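Local coordinates for hypothetical protein (Aeropyrum pernix, PDB 2P6H) that is of unknown function but belongs to the YjbQ (UPF0047) family and assembles from three copies of its chain, at residues A[41-44]-A[45-48]; A[51-55]-A[56-60]; A[62-65]-A[66-70]; A[75-78]-A[79-82]. All blocks are in the same frame, centred on the assembly; numbering follows the deposited sequence.

Contact 1: residues A[41-44]-A[45-48]. With SO4 (sulfate ion), chain C.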
loop_
_atom_site.group_PDB
_atom_site.type_symbol
_atom_site.label_atom_id
_atom_site.label_comp_id
_atom_site.label_asym_id
_atom_site.label_seq_id
_atom_site.Cartn_x
_atom_site.Cartn_y
_atom_site.Cartn_z
ATOM N N VAL A 41 2.248 11.640 -0.971
ATOM C CA VAL A 41 1.443 12.838 -1.010
ATOM C C VAL A 41 0.849 13.087 0.393
ATOM O O VAL A 41 0.487 12.168 1.116
ATOM C CB VAL A 41 0.377 12.688 -2.147
ATOM C CG1 VAL A 41 1.015 12.059 -3.383
ATOM C CG2 VAL A 41 -0.771 11.816 -1.674
ATOM N N PRO A 42 0.856 14.347 0.822
ATOM C CA PRO A 42 0.346 14.725 2.129
ATOM C C PRO A 42 -1.187 14.915 2.129
ATOM O O PRO A 42 -1.761 15.447 3.069
ATOM C CB PRO A 42 1.013 16.051 2.426
ATOM C CG PRO A 42 0.995 16.752 1.078
ATOM C CD PRO A 42 1.402 15.528 0.150
ATOM N N HIS A 43 -1.840 14.451 1.069
ATOM C CA HIS A 43 -3.292 14.623 0.951
ATOM C C HIS A 43 -4.091 13.393 1.380
ATOM O O HIS A 43 -3.678 12.267 1.114
ATOM C CB HIS A 43 -3.658 14.979 -0.496
ATOM C CG HIS A 43 -2.881 16.135 -1.052
ATOM N ND1 HIS A 43 -2.936 17.401 -0.510
ATOM C CD2 HIS A 43 -2.028 16.212 -2.103
ATOM C CE1 HIS A 43 -2.149 18.208 -1.199
ATOM N NE2 HIS A 43 -1.585 17.512 -2.170
ATOM N N THR A 44 -5.225 13.622 2.041
ATOM C CA THR A 44 -6.104 12.540 2.475
ATOM C C THR A 44 -7.197 12.284 1.421
ATOM O O THR A 44 -7.966 11.338 1.550
ATOM C CB THR A 44 -6.829 12.870 3.806
ATOM O OG1 THR A 44 -7.691 14.001 3.612
ATOM C CG2 THR A 44 -5.830 13.172 4.917
ATOM N N THR A 45 -7.271 13.134 0.395
ATOM C CA THR A 45 -8.283 12.884 -0.656
ATOM C C THR A 45 -7.663 12.801 -2.039
ATOM O O THR A 45 -8.311 13.023 -3.053
ATOM C CB THR A 45 -9.324 14.006 -0.696
ATOM O OG1 THR A 45 -8.660 15.256 -0.891
ATOM C CG2 THR A 45 -10.093 14.057 0.627
ATOM N N ALA A 46 -6.401 12.400 -2.046
ATOM C CA ALA A 46 -5.675 12.107 -3.271
ATOM C C ALA A 46 -4.771 10.961 -2.928
ATOM O O ALA A 46 -4.521 10.659 -1.768
ATOM C CB ALA A 46 -4.854 13.341 -3.806
ATOM N N ALA A 47 -4.273 10.257 -3.937
ATOM C CA ALA A 47 -3.406 9.111 -3.675
ATOM C C ALA A 47 -2.350 8.978 -4.765
ATOM O O ALA A 47 -2.305 9.757 -5.710
ATOM C CB ALA A 47 -4.261 7.836 -3.620
ATOM N N VAL A 48 -1.441 8.008 -4.579
ATOM C CA VAL A 48 -0.471 7.701 -5.624
ATOM C C VAL A 48 -0.413 6.212 -5.822
ATOM O O VAL A 48 -0.461 5.432 -4.883
ATOM C CB VAL A 48 0.935 8.175 -5.238
ATOM C CG1 VAL A 48 1.260 7.749 -3.810
ATOM C CG2 VAL A 48 1.957 7.539 -6.174
HETATM S S SO4 C . -6.454 16.967 1.841
HETATM O O1 SO4 C . -7.931 17.360 2.002
HETATM O O2 SO4 C . -5.554 18.119 1.770
HETATM O O3 SO4 C . -6.248 16.216 0.607
HETATM O O4 SO4 C . -6.024 16.136 2.958
#

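Contact 2: residues A[51-55]-A[56-60]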
loop_
_atom_site.group_PDB
_atom_site.type_symbol
_atom_site.label_atom_id
_atom_site.label_comp_id
_atom_site.label_asym_id
_atom_site.label_seq_id
_atom_site.Cartn_x
_atom_site.Cartn_y
_atom_site.Cartn_z
ATOM N N ASN A 51 1.279 2.138 -12.011
ATOM C CA ASN A 51 0.724 1.266 -13.038
ATOM C C ASN A 51 0.962 1.875 -14.414
ATOM O O ASN A 51 1.775 2.772 -14.592
ATOM C CB ASN A 51 -0.784 1.101 -12.781
ATOM C CG ASN A 51 -1.257 -0.276 -13.212
ATOM O OD1 ASN A 51 -1.557 -0.522 -14.377
ATOM N ND2 ASN A 51 -1.327 -1.187 -12.227
ATOM N N GLU A 52 0.280 1.344 -15.424
ATOM C CA GLU A 52 0.481 1.772 -16.809
ATOM C C GLU A 52 -0.245 3.067 -17.152
ATOM O O GLU A 52 -1.435 3.227 -16.851
ATOM C CB GLU A 52 0.032 0.658 -17.766
ATOM C CG GLU A 52 0.601 0.789 -19.166
ATOM C CD GLU A 52 0.254 -0.394 -20.079
ATOM O OE1 GLU A 52 0.001 -1.522 -19.571
ATOM O OE2 GLU A 52 0.255 -0.193 -21.315
ATOM N N ALA A 53 0.472 3.990 -17.790
ATOM C CA ALA A 53 -0.118 5.276 -18.164
ATOM C C ALA A 53 -0.785 5.209 -19.552
ATOM O O ALA A 53 -0.543 6.030 -20.427
ATOM C CB ALA A 53 0.979 6.367 -18.109
ATOM N N GLU A 54 -1.645 4.218 -19.764
ATOM C CA GLU A 54 -2.369 4.117 -20.994
ATOM C C GLU A 54 -3.631 4.915 -20.838
ATOM O O GLU A 54 -4.376 4.765 -19.878
ATOM C CB GLU A 54 -2.711 2.648 -21.235
ATOM C CG GLU A 54 -3.149 2.382 -22.677
ATOM C CD GLU A 54 -4.635 2.638 -22.814
ATOM O OE1 GLU A 54 -5.403 2.039 -22.075
ATOM O OE2 GLU A 54 -5.016 3.414 -23.690
ATOM N N PRO A 55 -3.912 5.872 -21.753
ATOM C CA PRO A 55 -5.118 6.720 -21.641
ATOM C C PRO A 55 -6.449 6.063 -21.280
ATOM O O PRO A 55 -7.128 6.501 -20.354
ATOM C CB PRO A 55 -5.166 7.484 -22.987
ATOM C CG PRO A 55 -4.157 6.737 -23.867
ATOM C CD PRO A 55 -3.083 6.302 -22.893
ATOM N N ARG A 56 -6.810 4.999 -21.978
ATOM C CA ARG A 56 -8.084 4.369 -21.681
ATOM C C ARG A 56 -8.064 3.740 -20.293
ATOM O O ARG A 56 -8.987 3.887 -19.502
ATOM C CB ARG A 56 -8.342 3.295 -22.738
ATOM C CG ARG A 56 -8.746 3.895 -24.084
ATOM C CD ARG A 56 -8.412 2.963 -25.254
ATOM N NE ARG A 56 -8.417 3.706 -26.518
ATOM C CZ ARG A 56 -7.225 3.953 -27.092
ATOM N NH1 ARG A 56 -6.113 3.522 -26.525
ATOM N NH2 ARG A 56 -7.172 4.649 -28.231
ATOM N N LEU A 57 -6.972 3.066 -19.940
ATOM C CA LEU A 57 -6.832 2.479 -18.598
ATOM C C LEU A 57 -6.998 3.541 -17.517
ATOM O O LEU A 57 -7.588 3.312 -16.469
ATOM C CB LEU A 57 -5.450 1.811 -18.461
ATOM C CG LEU A 57 -5.168 1.251 -17.045
ATOM C CD1 LEU A 57 -6.176 0.179 -16.631
ATOM C CD2 LEU A 57 -3.785 0.610 -16.924
ATOM N N MET A 58 -6.446 4.717 -17.773
ATOM C CA MET A 58 -6.505 5.793 -16.796
ATOM C C MET A 58 -7.942 6.248 -16.586
ATOM O O MET A 58 -8.314 6.683 -15.493
ATOM C CB MET A 58 -5.605 6.938 -17.252
ATOM C CG MET A 58 -4.131 6.552 -17.171
ATOM S SD MET A 58 -3.036 7.660 -18.054
ATOM C CE MET A 58 -3.208 9.162 -17.073
ATOM N N GLU A 59 -8.750 6.143 -17.637
ATOM C CA GLU A 59 -10.174 6.450 -17.550
ATOM C C GLU A 59 -10.823 5.384 -16.726
ATOM O O GLU A 59 -11.673 5.643 -15.884
ATOM C CB GLU A 59 -10.853 6.467 -18.939
ATOM C CG GLU A 59 -10.762 7.840 -19.607
ATOM C CD GLU A 59 -11.585 7.838 -20.875
ATOM O OE1 GLU A 59 -12.778 8.123 -20.794
ATOM O OE2 GLU A 59 -11.034 7.558 -21.931
ATOM N N ASP A 60 -10.429 4.139 -16.983
ATOM C CA ASP A 60 -11.017 3.009 -16.267
ATOM C C ASP A 60 -10.753 3.093 -14.759
ATOM O O ASP A 60 -11.558 2.722 -13.936
ATOM C CB ASP A 60 -10.423 1.693 -16.782
ATOM C CG ASP A 60 -10.928 1.346 -18.189
ATOM O OD1 ASP A 60 -11.999 1.820 -18.565
ATOM O OD2 ASP A 60 -10.249 0.574 -18.853
HETATM O O HOH W 1 -3.585 4.065 -26.267
#

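Contact 3: residues A[62-65]-A[66-70]. With SO4 (sulfate ion), chain D.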
loop_
_atom_site.group_PDB
_atom_site.type_symbol
_atom_site.label_atom_id
_atom_site.label_comp_id
_atom_site.label_asym_id
_atom_site.label_seq_id
_atom_site.Cartn_x
_atom_site.Cartn_y
_atom_site.Cartn_z
ATOM N N VAL A 62 -10.420 5.773 -12.971
ATOM C CA VAL A 62 -11.351 6.692 -12.360
ATOM C C VAL A 62 -12.737 6.086 -12.212
ATOM O O VAL A 62 -13.396 6.219 -11.189
ATOM C CB VAL A 62 -11.448 7.849 -13.304
ATOM C CG1 VAL A 62 -12.727 8.638 -13.030
ATOM C CG2 VAL A 62 -10.251 8.765 -13.127
ATOM N N GLU A 63 -13.213 5.398 -13.261
ATOM C CA GLU A 63 -14.524 4.777 -13.162
ATOM C C GLU A 63 -14.561 3.679 -12.091
ATOM O O GLU A 63 -15.550 3.511 -11.387
ATOM C CB GLU A 63 -14.912 4.205 -14.524
ATOM C CG GLU A 63 -16.253 3.464 -14.493
ATOM C CD GLU A 63 -17.406 4.408 -14.184
ATOM O OE1 GLU A 63 -17.249 5.630 -14.344
ATOM O OE2 GLU A 63 -18.464 3.912 -13.805
ATOM N N PHE A 64 -13.471 2.930 -11.977
ATOM C CA PHE A 64 -13.362 1.866 -10.978
ATOM C C PHE A 64 -13.509 2.473 -9.588
ATOM O O PHE A 64 -14.233 1.996 -8.735
ATOM C CB PHE A 64 -11.989 1.186 -11.151
ATOM C CG PHE A 64 -11.672 0.160 -10.073
ATOM C CD1 PHE A 64 -12.459 -0.974 -9.925
ATOM C CD2 PHE A 64 -10.535 0.325 -9.293
ATOM C CE1 PHE A 64 -12.105 -1.943 -8.985
ATOM C CE2 PHE A 64 -10.186 -0.648 -8.354
ATOM C CZ PHE A 64 -10.968 -1.785 -8.199
ATOM N N ILE A 65 -12.765 3.584 -9.392
ATOM C CA ILE A 65 -12.805 4.296 -8.124
ATOM C C ILE A 65 -14.213 4.858 -7.850
ATOM O O ILE A 65 -14.753 4.763 -6.766
ATOM C CB ILE A 65 -11.724 5.406 -8.158
ATOM C CG1 ILE A 65 -10.325 4.800 -7.978
ATOM C CG2 ILE A 65 -11.949 6.402 -7.005
ATOM C CD1 ILE A 65 -9.218 5.746 -8.446
ATOM N N ARG A 66 -14.812 5.462 -8.900
ATOM C CA ARG A 66 -16.147 6.021 -8.745
ATOM C C ARG A 66 -17.138 4.962 -8.266
ATOM O O ARG A 66 -17.933 5.181 -7.361
ATOM C CB ARG A 66 -16.591 6.576 -10.098
ATOM C CG ARG A 66 -17.786 7.520 -9.975
ATOM C CD ARG A 66 -18.474 7.752 -11.324
ATOM N NE ARG A 66 -17.508 8.234 -12.315
ATOM C CZ ARG A 66 -17.125 9.519 -12.224
ATOM N NH1 ARG A 66 -17.619 10.294 -11.273
ATOM N NH2 ARG A 66 -16.241 10.008 -13.097
ATOM N N GLU A 67 -17.064 3.780 -8.872
ATOM C CA GLU A 67 -17.928 2.641 -8.539
ATOM C C GLU A 67 -17.791 2.198 -7.068
ATOM O O GLU A 67 -18.766 1.922 -6.382
ATOM C CB GLU A 67 -17.577 1.481 -9.482
ATOM C CG GLU A 67 -18.420 1.490 -10.763
ATOM C CD GLU A 67 -17.795 0.574 -11.799
ATOM O OE1 GLU A 67 -17.241 -0.453 -11.410
ATOM O OE2 GLU A 67 -17.864 0.890 -12.977
ATOM N N LEU A 68 -16.514 2.072 -6.600
ATOM C CA LEU A 68 -16.308 1.589 -5.236
ATOM C C LEU A 68 -16.558 2.628 -4.196
ATOM O O LEU A 68 -17.171 2.377 -3.167
ATOM C CB LEU A 68 -14.868 1.349 -5.067
ATOM C CG LEU A 68 -14.351 0.244 -5.994
ATOM C CD1 LEU A 68 -12.883 -0.102 -5.736
ATOM C CD2 LEU A 68 -15.130 -1.064 -5.855
ATOM N N THR A 69 -16.127 3.870 -4.402
ATOM C CA THR A 69 -16.266 4.920 -3.391
ATOM C C THR A 69 -17.537 5.778 -3.372
ATOM O O THR A 69 -17.799 6.476 -2.393
ATOM C CB THR A 69 -15.043 5.841 -3.439
ATOM O OG1 THR A 69 -15.059 6.603 -4.647
ATOM C CG2 THR A 69 -13.755 5.004 -3.390
ATOM N N LYS A 70 -18.310 5.729 -4.450
ATOM C CA LYS A 70 -19.600 6.449 -4.574
ATOM C C LYS A 70 -19.554 7.937 -4.199
ATOM O O LYS A 70 -19.966 8.346 -3.121
ATOM C CB LYS A 70 -20.591 5.809 -3.637
ATOM C CG LYS A 70 -20.867 4.367 -3.977
ATOM C CD LYS A 70 -21.779 3.785 -2.923
ATOM C CE LYS A 70 -21.646 2.261 -2.817
ATOM N NZ LYS A 70 -22.204 1.804 -1.546
HETATM S S SO4 D . -16.064 13.634 -12.234
HETATM O O1 SO4 D . -16.197 12.898 -13.522
HETATM O O2 SO4 D . -14.624 14.045 -12.061
HETATM O O3 SO4 D . -16.944 14.860 -12.267
HETATM O O4 SO4 D . -16.497 12.768 -11.111
#

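Contact 4: residues A[75-78]-A[79-82]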
loop_
_atom_site.group_PDB
_atom_site.type_symbol
_atom_site.label_atom_id
_atom_site.label_comp_id
_atom_site.label_asym_id
_atom_site.label_seq_id
_atom_site.Cartn_x
_atom_site.Cartn_y
_atom_site.Cartn_z
ATOM N N TRP A 75 -22.860 8.628 2.690
ATOM C CA TRP A 75 -21.756 8.624 3.643
ATOM C C TRP A 75 -22.064 9.639 4.737
ATOM O O TRP A 75 -22.537 10.738 4.452
ATOM C CB TRP A 75 -20.447 9.010 2.946
ATOM C CG TRP A 75 -20.078 8.088 1.831
ATOM C CD1 TRP A 75 -19.940 8.405 0.504
ATOM C CD2 TRP A 75 -19.808 6.691 1.939
ATOM N NE1 TRP A 75 -19.599 7.283 -0.217
ATOM C CE2 TRP A 75 -19.511 6.218 0.642
ATOM C CE3 TRP A 75 -19.790 5.788 3.012
ATOM C CZ2 TRP A 75 -19.200 4.880 0.388
ATOM C CZ3 TRP A 75 -19.480 4.457 2.760
ATOM C CH2 TRP A 75 -19.187 4.018 1.453
ATOM N N LYS A 76 -21.799 9.269 5.984
ATOM C CA LYS A 76 -22.075 10.172 7.098
ATOM C C LYS A 76 -21.154 11.396 7.089
ATOM O O LYS A 76 -21.471 12.448 7.627
ATOM C CB LYS A 76 -21.883 9.394 8.398
ATOM C CG LYS A 76 -23.004 8.383 8.633
ATOM C CD LYS A 76 -22.717 7.475 9.828
ATOM C CE LYS A 76 -23.999 7.021 10.531
ATOM N NZ LYS A 76 -23.821 5.669 11.056
ATOM N N HIS A 77 -19.986 11.270 6.463
ATOM C CA HIS A 77 -19.059 12.394 6.353
ATOM C C HIS A 77 -19.752 13.508 5.547
ATOM O O HIS A 77 -19.328 14.660 5.603
ATOM C CB HIS A 77 -17.768 11.967 5.643
ATOM C CG HIS A 77 -16.718 13.031 5.587
ATOM N ND1 HIS A 77 -16.148 13.590 6.718
ATOM C CD2 HIS A 77 -16.103 13.627 4.536
ATOM C CE1 HIS A 77 -15.238 14.472 6.363
ATOM N NE2 HIS A 77 -15.190 14.515 5.039
ATOM N N ASN A 78 -20.818 13.160 4.813
ATOM C CA ASN A 78 -21.595 14.165 3.994
ATOM C C ASN A 78 -22.138 15.272 4.845
ATOM O O ASN A 78 -22.421 16.367 4.377
ATOM C CB ASN A 78 -22.836 13.602 3.261
ATOM C CG ASN A 78 -22.384 12.695 2.146
ATOM O OD1 ASN A 78 -21.198 12.416 1.976
ATOM N ND2 ASN A 78 -23.365 12.231 1.356
ATOM N N LEU A 79 -22.352 15.023 6.128
ATOM C CA LEU A 79 -22.865 16.085 6.998
ATOM C C LEU A 79 -21.789 17.157 7.139
ATOM O O LEU A 79 -22.087 18.339 7.287
ATOM C CB LEU A 79 -23.218 15.454 8.356
ATOM C CG LEU A 79 -23.688 16.419 9.447
ATOM C CD1 LEU A 79 -24.597 15.684 10.450
ATOM C CD2 LEU A 79 -22.504 17.005 10.234
ATOM N N VAL A 80 -20.520 16.698 7.067
ATOM C CA VAL A 80 -19.349 17.573 7.270
ATOM C C VAL A 80 -18.794 18.182 5.954
ATOM O O VAL A 80 -18.452 19.357 5.873
ATOM C CB VAL A 80 -18.266 16.772 8.027
ATOM C CG1 VAL A 80 -16.954 17.558 8.086
ATOM C CG2 VAL A 80 -18.723 16.480 9.451
ATOM N N ASP A 81 -18.663 17.354 4.912
ATOM C CA ASP A 81 -18.086 17.840 3.660
ATOM C C ASP A 81 -18.656 17.001 2.522
ATOM O O ASP A 81 -19.542 16.185 2.744
ATOM C CB ASP A 81 -16.553 17.677 3.744
ATOM C CG ASP A 81 -15.809 18.670 2.855
ATOM O OD1 ASP A 81 -16.406 19.205 1.907
ATOM O OD2 ASP A 81 -14.611 18.885 3.100
ATOM N N VAL A 82 -18.153 17.183 1.306
ATOM C CA VAL A 82 -18.698 16.393 0.169
ATOM C C VAL A 82 -17.667 15.506 -0.514
ATOM O O VAL A 82 -17.861 15.021 -1.621
ATOM C CB VAL A 82 -19.234 17.322 -0.908
ATOM C CG1 VAL A 82 -20.374 18.167 -0.344
ATOM C CG2 VAL A 82 -18.125 18.237 -1.397
#

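Contact 1: residues A[41-44]-A[45-48]
Thr44 and Thr45 close on one sulfate ion from neighbouring positions in the turn that leads into strand 46-51. Each gives it a backbone N-H and a hydroxyl. Thr44 N donates to sulfate O4 at 2.8 Å in a nearly straight bond (168°), and Thr44 OG1 reaches the same oxygen, also at 2.8 Å. Thr45 OG1 meets sulfate O3 at 3.0 Å, and Thr45 N donates to that oxygen over a longer 3.3 Å. Both hydroxyls sit between the backbone N and the carbonyl carbon (chi1 64° at Thr44, 56° at Thr45), which turns each one to the side where its own N-H points. His43 lines the site as well. His43 CB lies 3.1 Å from sulfate O3, and sulfate O2 approaches the imidazole at its edge. Arg125 completes this first shell, bonding both the sulfate and Thr45 OG1. A valine at Thr45 would keep the backbone donor but would probably leave sulfate O3 and the guanidinium of Arg125 without their shared hydroxyl partner.

An outer layer positions these groups. His43 NE2 is held by the backbone N of Thr126. Behind the turn, His43 CB packs on Ala46 CB at 3.9 Å, and Val41 CG1 faces Val48 CB at 4.3 Å. Gln112 and Asn51 of the second subunit bond backbone carbonyls of the turn, so the site lies beside a subunit boundary.

The sulfate probably came from the crystallisation liquor. Two backbone amides, two hydroxyls and an arginine around one tetrahedral anion are nevertheless consistent with a pocket that could receive a phosphate or similar group.

Contact 2: residues A[51-55]-A[56-60]
Glu54 folds its carboxylate back over the first turn of helix 55-69 and caps it. Glu54 OE1 accepts from Leu57 N at 2.8 Å, and Glu54 OE2 accepts from Arg56 N at 2.9 Å. Both amides come from above the carboxylate plane, about 50° out of it. The bend at chi2 (-86°) curls the chain round so that its two oxygens meet these N-H groups.

Each carboxylate oxygen has further partners. Arg56 NH1 forms a salt bridge with Glu54 OE2 at 3.0 Å, though the hydrogen bond within it is weak. The two charged planes are only 10° apart. A water joins the same pair, giving a hydrogen to Glu54 OE2 and accepting from Arg56 NH1. Glu54 OE1 is also bonded to His77 of the third subunit. The Glu54 backbone carbonyl O is satisfied by Met58 N at 3.0 Å, and Pro55 O by Glu59 N.

Before the cap, Asn51 OD1 takes the N-H of Glu52 at 2.8 Å and is also bonded to His87 of the third subunit. Leu57 CD2 fits beside Asn51 OD1 and Glu52 O. Met58 SD lies against Ala53, the centre of an inverse gamma turn.

This is an N-cap made by a glutamate. Two helix N-H groups, an arginine and a histidine of the third subunit all meet this carboxylate; the helix end and the arginine would probably both favour a negative group here.

Contact 3: residues A[62-65]-A[66-70]
Phe64 and Leu68 meet one helical turn apart on helix 55-69, with Leu68 CD1 laid over one face of the Phe64 ring. Leu68 CD1 is 3.8 Å from the centroid of the Phe64 ring and 22° off the normal, a CH-pi contact displaced toward the ring's rim. Phe64 CG lies anti to the backbone N (chi1 173°), and the ring reaches along the helix to this methyl.

The polar side is ordered differently. Glu63 and Arg66 slant across each other, and Glu63 OE1 comes in at the guanidinium edge, near its plane. The salt bridge from Glu63 OE1 to Arg66 NE is long, at 3.3 Å, and its hydrogen bond is weak. Arg66 bends at chi3 (-55°) and presents its NH1/NH2 end to a sulfate ion, NH1 to O4 at 2.7 Å and NH2 to O1 at 2.9 Å. An alanine at Glu63 would remove the carboxylate and would probably leave Arg66 NE without this charged partner, the guanidinium then held here mainly by the sulfate.

Glu63 and Glu67 cross at about a right angle. Glu63 OE2 and Glu67 OE2 are 3.2 Å apart, like charges whose repulsion is probably eased by Lys70 of the third subunit, salt-bridged to Glu67. Ile65 and Thr69 run side by side. Ile65 O accepts Thr69 OG1 at 2.8 Å from above the carbonyl plane, as well as Thr69 N. These i to i+3 and i to i+4 pairings belong to an amphipathic helix, here packing Ile65 and Leu68 on helix 84-93.

Contact 4: residues A[75-78]-A[79-82]
His77 O gathers two backbone amides at the tight centre of this turn. Asp81 N donates to His77 O at 2.9 Å, nearly in line with the carbonyl, and Val80 N to His77 O at 2.8 Å from well above its plane. Leu79 N closes on Lys76 O at 3.1 Å in a fairly straight bond (166°). Asn78 CA adds a short CA-H...O contact to Asp81 O at 3.1 Å.

The His77 side chain packs against the same turn. With CG anti to the backbone N (chi1 -175°), its ring folds back toward the residues that follow. The amide N of Asp81 stands over one face of it. Asp81 CB comes to 3.7 Å from His77 NE2, with the two side chains side by side and the ring and carboxylate planes 44° apart. Val80 CG1 meets His77 CE1 obliquely at 3.9 Å.

The bonds at i+3 and then i+4 make a short helical turn in the loop joining helices 55-69 and 84-93. Just beyond, Asp81 OD1 accepts the N-H of Val82 at 2.7 Å, measured to Val82 N. Asn78 ND2 ties the turn back to Gly73 O.

The outer side is much looser. The end of the Leu79 side chain leads away from residues 75-78. Leu79 and Val80 both pack on Arg56 of the second subunit. Lys76 also reaches outward, to a salt bridge with Glu59 of that subunit. His77 is the buried exception: its ND1 bonds Glu54 of the second subunit, and its ring meets that of His87 at a steep angle.

Contact 1 is the buried one, at the turn into strand 46-51. Contacts 2 and 3 are partly buried and share helix 55-69, contact 2 at its start and contact 3 toward its end. Contact 4 lies at the surface, its centre about 24 Å from the centre of the chain. Contact 1 grips its sulfate mainly with amides and hydroxyls, whereas contact 3 holds one by a guanidinium. Contact 2 relies on a carboxylate cap, contact 4 on backbone bonds. Trp75 joins contacts 3 and 4: Trp75 NE1 probably bonds Thr69 O, 2.9 Å away. Contacts 2 and 4 are complementary across the subunit boundary, since residues 54-60 meet residues 75-80 of another copy.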